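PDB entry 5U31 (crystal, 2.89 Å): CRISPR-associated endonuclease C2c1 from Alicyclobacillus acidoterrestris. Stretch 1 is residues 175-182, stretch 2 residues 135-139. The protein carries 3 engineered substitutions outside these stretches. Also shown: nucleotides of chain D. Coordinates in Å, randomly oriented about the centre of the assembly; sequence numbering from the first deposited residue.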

# COMPACT_ATOMS: atom_id res chain seq x y z
N ARG A 175 31.85 19.59 -20.02
CA ARG A 175 32.57 20.65 -19.33
C ARG A 175 33.42 20.12 -18.17
O ARG A 175 33.96 20.93 -17.41
CB ARG A 175 31.59 21.70 -18.81
CG ARG A 175 30.77 22.41 -19.88
CD ARG A 175 31.66 23.17 -20.85
NE ARG A 175 32.06 22.34 -21.99
CZ ARG A 175 33.24 22.42 -22.59
NH1 ARG A 175 34.15 23.29 -22.16
NH2 ARG A 175 33.53 21.63 -23.62
N THR A 176 33.55 18.80 -18.03
CA THR A 176 34.36 18.25 -16.95
C THR A 176 35.80 18.74 -17.03
O THR A 176 36.36 19.22 -16.03
CB THR A 176 34.33 16.72 -16.99
OG1 THR A 176 32.97 16.26 -16.99
CG2 THR A 176 35.06 16.16 -15.79
N ALA A 177 36.41 18.63 -18.21
CA ALA A 177 37.82 18.98 -18.34
C ALA A 177 38.06 20.45 -18.05
O ALA A 177 39.09 20.82 -17.47
CB ALA A 177 38.31 18.63 -19.75
N ASP A 178 37.12 21.32 -18.43
CA ASP A 178 37.30 22.74 -18.18
C ASP A 178 37.12 23.07 -16.70
O ASP A 178 37.90 23.84 -16.13
CB ASP A 178 36.35 23.57 -19.04
CG ASP A 178 36.71 23.51 -20.52
OD1 ASP A 178 36.22 22.60 -21.22
OD2 ASP A 178 37.49 24.37 -20.98
N VAL A 179 36.10 22.50 -16.06
CA VAL A 179 35.91 22.72 -14.63
C VAL A 179 37.12 22.23 -13.86
O VAL A 179 37.62 22.91 -12.95
CB VAL A 179 34.62 22.05 -14.14
CG1 VAL A 179 34.60 21.99 -12.63
CG2 VAL A 179 33.40 22.80 -14.65
N LEU A 180 37.62 21.04 -14.20
CA LEU A 180 38.81 20.51 -13.52
C LEU A 180 40.00 21.45 -13.70
O LEU A 180 40.69 21.77 -12.73
CB LEU A 180 39.14 19.12 -14.05
CG LEU A 180 38.17 18.02 -13.62
CD1 LEU A 180 38.61 16.69 -14.21
CD2 LEU A 180 38.11 17.95 -12.11
N ARG A 181 40.25 21.89 -14.93
CA ARG A 181 41.37 22.79 -15.16
C ARG A 181 41.16 24.12 -14.46
O ARG A 181 42.12 24.72 -13.96
CB ARG A 181 41.59 22.98 -16.66
CG ARG A 181 42.30 21.82 -17.33
CD ARG A 181 42.72 22.18 -18.74
NE ARG A 181 41.89 21.52 -19.76
CZ ARG A 181 42.26 20.43 -20.42
NH1 ARG A 181 41.45 19.90 -21.32
NH2 ARG A 181 43.44 19.86 -20.17
N ALA A 182 39.92 24.60 -14.40
CA ALA A 182 39.64 25.82 -13.64
C ALA A 182 39.95 25.61 -12.16
O ALA A 182 40.64 26.43 -11.54
CB ALA A 182 38.19 26.24 -13.83
P DT D 6 43.64 9.03 -12.49
OP1 DT D 6 44.69 9.82 -13.17
OP2 DT D 6 42.69 9.66 -11.54
O5' DT D 6 42.75 8.31 -13.61
C5' DT D 6 43.37 7.71 -14.72
C4' DT D 6 42.35 6.95 -15.54
O4' DT D 6 41.89 5.81 -14.81
C3' DT D 6 41.08 7.73 -15.85
O3' DT D 6 41.20 8.37 -17.09
C2' DT D 6 39.98 6.65 -15.88
C1' DT D 6 40.71 5.38 -15.42
N1 DT D 6 39.92 4.56 -14.46
C2 DT D 6 39.47 3.34 -14.87
O2 DT D 6 39.69 2.88 -15.98
N3 DT D 6 38.74 2.65 -13.93
C4 DT D 6 38.43 3.07 -12.65
O4 DT D 6 37.77 2.38 -11.88
C5 DT D 6 38.94 4.37 -12.29
C7 DT D 6 38.66 4.94 -10.93
C6 DT D 6 39.65 5.05 -13.20
P DT D 7 39.99 9.26 -17.66
OP1 DT D 7 40.55 10.17 -18.69
OP2 DT D 7 39.23 9.82 -16.52
O5' DT D 7 39.07 8.20 -18.42
C5' DT D 7 39.55 7.57 -19.58
C4' DT D 7 38.58 6.52 -20.06
O4' DT D 7 38.36 5.55 -19.00
C3' DT D 7 37.19 7.06 -20.45
O3' DT D 7 36.75 6.45 -21.66
C2' DT D 7 36.33 6.64 -19.26
C1' DT D 7 36.98 5.32 -18.90
N1 DT D 7 36.66 4.87 -17.52
C2 DT D 7 36.22 3.58 -17.32
O2 DT D 7 36.08 2.77 -18.23
N3 DT D 7 35.94 3.26 -16.03
C4 DT D 7 36.05 4.09 -14.93
O4 DT D 7 35.78 3.71 -13.80
C5 DT D 7 36.52 5.42 -15.20
C7 DT D 7 36.67 6.41 -14.08
C6 DT D 7 36.79 5.75 -16.47
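Stretch 2, residues 135-139: VGGLG

Residues 135-139 form an irregular segment, neither helix nor strand, that packs on the helix beginning at Thr176; the contact buries 244 Å² in total, without hydrogen bonds between the stretches. Val135 (phi/psi -120/2) points its CA-to-CB bond away from the helix and makes no contact with it; its backbone N instead donates to OP1 of DT6 at 2.8 Å. Gly136, extended at -70/164, places its O 3.4 Å from Leu180 CD1. An ideal CB here would be crowded by DT7 OP2, at 3.1 Å.

At Gly137 the chain turns to phi/psi 79/-32, a positive phi that favours glycine. Its N donates to DT7 OP2 at 2.9 Å with an N-H...O angle of 168°, while its CA lies 3.7 Å from Leu180 CD1. An ideal CB would point toward the helix and fall 2.4 Å from that same CD1, a clash. Gly137 O reaches Ala177 CB at 4.0 Å and Thr176 CG2 at 4.1 Å.

Leu138 (-73/-163) brings the backbones nearest, its CA 4.7 Å from Ala177 CA. Although its CA-to-CB bond points sideways, chi angles of -44° (m) and 169° (t) carry CD2 to 4.0 Å from both Ala177 O and Leu180 CB. The same CD2 lies over one face of the Arg181 guanidinium. Gly139, at -119/31, is exposed and makes no contact with the helix.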

# COMPACT_ATOMS: atom_id res chain seq x y z
N VAL A 135 44.92 12.60 -13.08
CA VAL A 135 44.82 13.02 -14.47
C VAL A 135 43.49 12.64 -15.08
O VAL A 135 43.26 12.90 -16.27
CB VAL A 135 45.97 12.45 -15.31
CG1 VAL A 135 46.32 13.39 -16.44
CG2 VAL A 135 47.19 12.20 -14.44
N GLY A 136 42.59 12.04 -14.31
CA GLY A 136 41.29 11.69 -14.82
C GLY A 136 40.41 12.89 -15.08
O GLY A 136 40.66 14.00 -14.61
N GLY A 137 39.36 12.65 -15.86
CA GLY A 137 38.42 13.67 -16.31
C GLY A 137 38.92 14.50 -17.47
O GLY A 137 38.13 14.96 -18.30
N LEU A 138 40.24 14.72 -17.52
CA LEU A 138 40.85 15.39 -18.65
C LEU A 138 40.85 14.44 -19.84
O LEU A 138 40.11 13.45 -19.84
CB LEU A 138 42.26 15.85 -18.28
CG LEU A 138 42.38 16.50 -16.89
CD1 LEU A 138 43.81 16.70 -16.43
CD2 LEU A 138 41.63 17.82 -16.85
N GLY A 139 41.66 14.71 -20.85
CA GLY A 139 41.72 13.80 -21.98
C GLY A 139 43.10 13.22 -22.18
O GLY A 139 43.51 12.92 -23.31